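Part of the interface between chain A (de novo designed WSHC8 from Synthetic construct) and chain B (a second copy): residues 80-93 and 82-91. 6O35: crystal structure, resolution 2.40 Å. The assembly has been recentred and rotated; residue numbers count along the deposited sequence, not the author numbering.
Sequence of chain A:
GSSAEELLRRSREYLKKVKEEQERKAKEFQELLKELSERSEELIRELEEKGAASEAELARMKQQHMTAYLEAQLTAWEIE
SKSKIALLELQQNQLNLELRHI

Chain A (80-93) ESKSKIALLELQQN
Chain B (82-91) KSKIALLELQ

Parallel helices in a designed bundle commonly pack by setting a side chain of one helix into a hollow formed by four residues of its neighbour, and this pair from two copies of WSHC8 is a compact example. Both stretches are helical throughout, within helices that extend beyond them at each end. Backbone phi/psi values are those of regular alpha helix, for example -68/-44° at A:Ile85 and -62/-40° at B:Leu90, and i to i+4 hydrogen bonds run along each chain, such as A:Ile85 N to A:Ser81 O at 3.1 Å and B:Leu90 N to B:Ala86 O at 2.8 Å. The helices run in the same direction, 6° from parallel, with axes 10.4 Å apart at closest approach. The copies are not in equivalent register: the CA of A:Ser81 lies 6.9 Å from the CA of B:Ser83, the CA of A:Ile85 7.0 Å from that of B:Leu87, and the CA of A:Glu89 6.6 Å from that of B:Leu90.

The knob is B:Leu90 (chi1 m, chi2 t), which points toward chain A and sits among A:Ile85, A:Leu88, A:Glu89 and A:Gln92. It contributes 115 Å² of the 401 Å² buried on both sides. Its CD1 lies 3.2 Å from A:Leu88 CD2, a tight contact, and 3.9 Å from A:Ile85 CG2, while its CD2 meets A:Glu89 CB at 3.6 Å. A:Glu89 points sideways, with chi1 and chi2 both t; its CB lines the hollow, and the residue remains exposed.

A:Ile85 (m, t) points toward chain B and buries 83 Å². Its CG2 reaches B:Ala86 CB at 3.6 Å; B:Ala86 points toward chain A, and its side chain is a single methyl, which is enough for a contact at this helix spacing. The CD1 of A:Ile85 lies 3.7 Å from B:Ser83 CA. A:Leu88 (t, p) also touches B:Leu87, CD2 to CD2 at 3.7 Å; B:Leu87 (m, t) leaves its backbone sideways, but its end comes nearer to chain A.

Polar contacts flank this apolar patch along the helices. Toward the N-terminal side, A:Ser81 (chi1 t) and B:Ser83 (chi1 m) share a hydrogen bond between their OG atoms at 2.7 Å. Both serines are buried, and their short side chains let the hydroxyls meet between closely spaced backbones. Toward the C-terminal side, A:Gln92 (m, t, chi3 -26°) extends its amide across the interface, donating from NE2 to B:Leu90 O at 2.9 Å with a nearly linear N-H...O angle of 172°. The residue that supplies the knob thus also offers its carbonyl, and glutamine suits the site by combining a reaching aliphatic chain with an amide donor.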

ATOM      1  N   GLU A  80     -10.010   9.349   6.542  1.00 38.77           N
ATOM      2  CA  GLU A  80     -10.897   9.658   7.663  1.00 37.90           C
ATOM      3  C   GLU A  80     -11.439   8.387   8.306  1.00 30.93           C
ATOM      4  O   GLU A  80     -11.540   8.298   9.536  1.00 42.59           O
ATOM      5  CB  GLU A  80     -12.047  10.550   7.191  1.00 36.18           C
ATOM      6  N   SER A  81     -11.798   7.394   7.490  1.00 32.62           N
ATOM      7  CA  SER A  81     -12.310   6.137   8.024  1.00 35.84           C
ATOM      8  C   SER A  81     -11.246   5.423   8.851  1.00 43.03           C
ATOM      9  O   SER A  81     -11.510   4.980   9.975  1.00 40.22           O
ATOM     10  CB  SER A  81     -12.796   5.250   6.878  1.00 43.61           C
ATOM     11  OG  SER A  81     -12.954   3.907   7.296  1.00 52.62           O
ATOM     12  N   LYS A  82     -10.031   5.305   8.309  1.00 48.59           N
ATOM     13  CA  LYS A  82      -8.945   4.694   9.069  1.00 46.51           C
ATOM     14  C   LYS A  82      -8.674   5.467  10.354  1.00 40.13           C
ATOM     15  O   LYS A  82      -8.439   4.867  11.410  1.00 35.55           O
ATOM     16  CB  LYS A  82      -7.681   4.626   8.212  1.00 36.88           C
ATOM     17  CG  LYS A  82      -7.225   3.213   7.890  1.00 35.54           C
ATOM     18  N   SER A  83      -8.705   6.800  10.286  1.00 44.16           N
ATOM     19  CA  SER A  83      -8.445   7.612  11.469  1.00 46.76           C
ATOM     20  C   SER A  83      -9.520   7.403  12.527  1.00 44.60           C
ATOM     21  O   SER A  83      -9.217   7.198  13.707  1.00 36.84           O
ATOM     22  CB  SER A  83      -8.363   9.090  11.087  1.00 50.43           C
ATOM     23  OG  SER A  83      -7.125   9.396  10.479  1.00 59.48           O
ATOM     24  N   LYS A  84     -10.789   7.471  12.120  1.00 45.88           N
ATOM     25  CA  LYS A  84     -11.879   7.362  13.082  1.00 37.27           C
ATOM     26  C   LYS A  84     -11.860   6.009  13.779  1.00 38.40           C
ATOM     27  O   LYS A  84     -12.073   5.923  14.993  1.00 50.70           O
ATOM     28  CB  LYS A  84     -13.215   7.590  12.377  1.00 48.64           C
ATOM     29  CG  LYS A  84     -14.298   8.158  13.275  1.00 63.10           C
ATOM     30  CD  LYS A  84     -15.335   8.928  12.468  1.00 75.57           C
ATOM     31  CE  LYS A  84     -15.906  10.090  13.270  1.00 85.16           C
ATOM     32  NZ  LYS A  84     -14.842  11.047  13.693  1.00 89.03           N
ATOM     33  N   ILE A  85     -11.597   4.939  13.026  1.00 38.20           N
ATOM     34  CA  ILE A  85     -11.572   3.606  13.616  1.00 44.22           C
ATOM     35  C   ILE A  85     -10.396   3.465  14.574  1.00 43.04           C
ATOM     36  O   ILE A  85     -10.540   2.926  15.678  1.00 42.74           O
ATOM     37  CB  ILE A  85     -11.540   2.538  12.505  1.00 46.70           C
ATOM     38  CG1 ILE A  85     -12.946   2.365  11.921  1.00 49.27           C
ATOM     39  CG2 ILE A  85     -10.988   1.226  13.038  1.00 41.82           C
ATOM     40  CD1 ILE A  85     -13.014   1.440  10.729  1.00 54.77           C
ATOM     41  N   ALA A  86      -9.217   3.946  14.174  1.00 37.26           N
ATOM     42  CA  ALA A  86      -8.043   3.821  15.030  1.00 37.54           C
ATOM     43  C   ALA A  86      -8.229   4.595  16.329  1.00 49.06           C
ATOM     44  O   ALA A  86      -7.961   4.076  17.419  1.00 55.02           O
ATOM     45  CB  ALA A  86      -6.798   4.305  14.287  1.00 41.40           C
ATOM     46  N   LEU A  87      -8.685   5.846  16.232  1.00 40.55           N
ATOM     47  CA  LEU A  87      -8.984   6.613  17.436  1.00 47.83           C
ATOM     48  C   LEU A  87     -10.044   5.915  18.279  1.00 53.56           C
ATOM     49  O   LEU A  87      -9.976   5.923  19.513  1.00 53.26           O
ATOM     50  CB  LEU A  87      -9.445   8.018  17.059  1.00 47.87           C
ATOM     51  CG  LEU A  87      -8.403   8.917  16.392  1.00 59.36           C
ATOM     52  CD1 LEU A  87      -9.056  10.196  15.891  1.00 60.40           C
ATOM     53  CD2 LEU A  87      -7.271   9.225  17.359  1.00 56.42           C
ATOM     54  N   LEU A  88     -11.036   5.305  17.625  1.00 41.57           N
ATOM     55  CA  LEU A  88     -12.085   4.600  18.351  1.00 47.14           C
ATOM     56  C   LEU A  88     -11.500   3.536  19.269  1.00 59.25           C
ATOM     57  O   LEU A  88     -11.927   3.398  20.421  1.00 63.27           O
ATOM     58  CB  LEU A  88     -13.061   3.969  17.362  1.00 52.20           C
ATOM     59  CG  LEU A  88     -14.407   3.514  17.920  1.00 58.78           C
ATOM     60  CD1 LEU A  88     -15.337   4.702  18.081  1.00 64.30           C
ATOM     61  CD2 LEU A  88     -15.020   2.458  17.016  1.00 60.41           C
ATOM     62  N   GLU A  89     -10.521   2.771  18.778  1.00 71.11           N
ATOM     63  CA  GLU A  89      -9.922   1.729  19.603  1.00 72.78           C
ATOM     64  C   GLU A  89      -9.174   2.326  20.788  1.00 70.25           C
ATOM     65  O   GLU A  89      -9.169   1.748  21.881  1.00 70.39           O
ATOM     66  CB  GLU A  89      -8.981   0.864  18.765  1.00 72.68           C
ATOM     67  CG  GLU A  89      -8.481  -0.372  19.496  1.00 75.59           C
ATOM     68  CD  GLU A  89      -7.473  -1.161  18.688  1.00 73.60           C
ATOM     69  OE1 GLU A  89      -7.223  -0.791  17.521  1.00 71.11           O
ATOM     70  OE2 GLU A  89      -6.929  -2.150  19.221  1.00 73.37           O
ATOM     71  N   LEU A  90      -8.529   3.478  20.591  1.00 59.89           N
ATOM     72  CA  LEU A  90      -7.824   4.121  21.693  1.00 44.85           C
ATOM     73  C   LEU A  90      -8.800   4.614  22.752  1.00 43.72           C
ATOM     74  O   LEU A  90      -8.506   4.552  23.953  1.00 42.02           O
ATOM     75  CB  LEU A  90      -6.966   5.269  21.169  1.00 35.42           C
ATOM     76  CG  LEU A  90      -5.943   4.853  20.110  1.00 41.59           C
ATOM     77  CD1 LEU A  90      -5.074   6.031  19.683  1.00 42.20           C
ATOM     78  CD2 LEU A  90      -5.085   3.695  20.616  1.00 27.84           C
ATOM     79  N   GLN A  91      -9.969   5.105  22.330  1.00 42.97           N
ATOM     80  CA  GLN A  91     -11.011   5.448  23.289  1.00 34.05           C
ATOM     81  C   GLN A  91     -11.465   4.223  24.069  1.00 35.54           C
ATOM     82  O   GLN A  91     -11.843   4.337  25.240  1.00 33.76           O
ATOM     83  CB  GLN A  91     -12.197   6.089  22.569  1.00 34.50           C
ATOM     84  N   GLN A  92     -11.439   3.045  23.441  1.00 42.33           N
ATOM     85  CA  GLN A  92     -11.787   1.821  24.154  1.00 40.16           C
ATOM     86  C   GLN A  92     -10.739   1.483  25.206  1.00 54.81           C
ATOM     87  O   GLN A  92     -11.083   1.122  26.338  1.00 66.65           O
ATOM     88  CB  GLN A  92     -11.952   0.665  23.169  1.00 43.97           C
ATOM     89  CG  GLN A  92     -13.259   0.688  22.392  1.00 47.83           C
ATOM     90  CD  GLN A  92     -13.486  -0.587  21.599  1.00 43.22           C
ATOM     91  OE1 GLN A  92     -12.537  -1.280  21.232  1.00 30.81           O
ATOM     92  NE2 GLN A  92     -14.750  -0.908  21.339  1.00 41.34           N
ATOM     93  N   ASN A  93      -9.454   1.590  24.856  1.00 49.17           N
ATOM     94  CA  ASN A  93      -8.402   1.404  25.848  1.00 47.04           C
ATOM     95  C   ASN A  93      -8.556   2.399  26.992  1.00 46.16           C
ATOM     96  O   ASN A  93      -8.509   2.026  28.170  1.00 38.33           O
ATOM     97  CB  ASN A  93      -7.028   1.547  25.194  1.00 43.38           C
ATOM     98  CG  ASN A  93      -6.760   0.469  24.165  1.00 47.68           C
ATOM     99  OD1 ASN A  93      -7.082  -0.699  24.375  1.00 49.75           O
ATOM    100  ND2 ASN A  93      -6.173   0.859  23.038  1.00 55.78           N
TER
ATOM    101  N   LYS B  82     -13.021  -3.104   4.775  1.00 45.59           N
ATOM    102  CA  LYS B  82     -12.084  -2.897   5.873  1.00 52.58           C
ATOM    103  C   LYS B  82     -12.764  -2.230   7.062  1.00 53.07           C
ATOM    104  O   LYS B  82     -12.533  -2.619   8.213  1.00 45.57           O
ATOM    105  CB  LYS B  82     -10.898  -2.058   5.399  1.00 51.47           C
ATOM    106  CG  LYS B  82      -9.690  -2.877   4.980  1.00 47.71           C
ATOM    107  N   SER B  83     -13.602  -1.223   6.807  1.00 57.85           N
ATOM    108  CA  SER B  83     -14.276  -0.523   7.895  1.00 42.97           C
ATOM    109  C   SER B  83     -15.192  -1.465   8.665  1.00 39.11           C
ATOM    110  O   SER B  83     -15.096  -1.579   9.893  1.00 45.44           O
ATOM    111  CB  SER B  83     -15.072   0.660   7.345  1.00 42.15           C
ATOM    112  OG  SER B  83     -14.223   1.618   6.742  1.00 56.02           O
ATOM    113  N   LYS B  84     -16.096  -2.145   7.957  1.00 23.55           N
ATOM    114  CA  LYS B  84     -17.067  -3.007   8.619  1.00 38.62           C
ATOM    115  C   LYS B  84     -16.381  -4.043   9.500  1.00 46.22           C
ATOM    116  O   LYS B  84     -16.884  -4.379  10.578  1.00 44.66           O
ATOM    117  CB  LYS B  84     -17.948  -3.693   7.576  1.00 39.38           C
ATOM    118  CG  LYS B  84     -19.015  -4.600   8.161  1.00 42.85           C
ATOM    119  N   ILE B  85     -15.228  -4.553   9.065  1.00 48.27           N
ATOM    120  CA  ILE B  85     -14.572  -5.628   9.801  1.00 53.60           C
ATOM    121  C   ILE B  85     -13.803  -5.095  11.006  1.00 56.59           C
ATOM    122  O   ILE B  85     -13.719  -5.772  12.036  1.00 60.41           O
ATOM    123  CB  ILE B  85     -13.657  -6.430   8.856  1.00 62.61           C
ATOM    124  CG1 ILE B  85     -14.513  -7.258   7.894  1.00 64.82           C
ATOM    125  CG2 ILE B  85     -12.710  -7.310   9.654  1.00 65.31           C
ATOM    126  CD1 ILE B  85     -13.725  -8.020   6.851  1.00 66.73           C
ATOM    127  N   ALA B  86     -13.227  -3.896  10.907  1.00 61.62           N
ATOM    128  CA  ALA B  86     -12.559  -3.304  12.061  1.00 58.50           C
ATOM    129  C   ALA B  86     -13.565  -2.987  13.164  1.00 49.34           C
ATOM    130  O   ALA B  86     -13.390  -3.397  14.318  1.00 36.03           O
ATOM    131  CB  ALA B  86     -11.802  -2.045  11.641  1.00 58.53           C
ATOM    132  N   LEU B  87     -14.627  -2.253  12.825  1.00 52.84           N
ATOM    133  CA  LEU B  87     -15.693  -1.998  13.788  1.00 51.57           C
ATOM    134  C   LEU B  87     -16.215  -3.294  14.386  1.00 49.66           C
ATOM    135  O   LEU B  87     -16.496  -3.367  15.589  1.00 54.59           O
ATOM    136  CB  LEU B  87     -16.825  -1.229  13.114  1.00 54.65           C
ATOM    137  CG  LEU B  87     -16.649   0.287  13.101  1.00 55.60           C
ATOM    138  CD1 LEU B  87     -17.383   0.901  11.928  1.00 51.84           C
ATOM    139  CD2 LEU B  87     -17.148   0.871  14.415  1.00 54.93           C
ATOM    140  N   LEU B  88     -16.361  -4.330  13.558  1.00 40.96           N
ATOM    141  CA  LEU B  88     -16.773  -5.633  14.067  1.00 48.85           C
ATOM    142  C   LEU B  88     -15.833  -6.099  15.170  1.00 54.97           C
ATOM    143  O   LEU B  88     -16.281  -6.618  16.200  1.00 57.83           O
ATOM    144  CB  LEU B  88     -16.815  -6.643  12.923  1.00 47.73           C
ATOM    145  CG  LEU B  88     -17.717  -7.864  13.082  1.00 49.44           C
ATOM    146  CD1 LEU B  88     -19.152  -7.451  13.346  1.00 51.78           C
ATOM    147  CD2 LEU B  88     -17.634  -8.744  11.839  1.00 45.80           C
ATOM    148  N   GLU B  89     -14.525  -5.913  14.979  1.00 50.18           N
ATOM    149  CA  GLU B  89     -13.572  -6.236  16.034  1.00 52.12           C
ATOM    150  C   GLU B  89     -13.750  -5.310  17.229  1.00 54.36           C
ATOM    151  O   GLU B  89     -13.711  -5.758  18.381  1.00 57.64           O
ATOM    152  CB  GLU B  89     -12.145  -6.151  15.495  1.00 50.24           C
ATOM    153  N   LEU B  90     -13.945  -4.014  16.977  1.00 60.93           N
ATOM    154  CA  LEU B  90     -14.177  -3.076  18.069  1.00 51.28           C
ATOM    155  C   LEU B  90     -15.453  -3.424  18.823  1.00 52.27           C
ATOM    156  O   LEU B  90     -15.494  -3.354  20.058  1.00 49.11           O
ATOM    157  CB  LEU B  90     -14.241  -1.650  17.524  1.00 49.58           C
ATOM    158  CG  LEU B  90     -12.997  -1.225  16.740  1.00 56.58           C
ATOM    159  CD1 LEU B  90     -13.249   0.031  15.923  1.00 50.01           C
ATOM    160  CD2 LEU B  90     -11.818  -1.014  17.685  1.00 58.09           C
ATOM    161  N   GLN B  91     -16.505  -3.811  18.098  1.00 49.43           N
ATOM    162  CA  GLN B  91     -17.731  -4.247  18.752  1.00 46.37           C
ATOM    163  C   GLN B  91     -17.492  -5.473  19.623  1.00 40.15           C
ATOM    164  O   GLN B  91     -18.152  -5.637  20.655  1.00 44.57           O
ATOM    165  CB  GLN B  91     -18.807  -4.539  17.706  1.00 52.45           C
ATOM    166  CG  GLN B  91     -19.349  -3.303  17.002  1.00 45.28           C
TER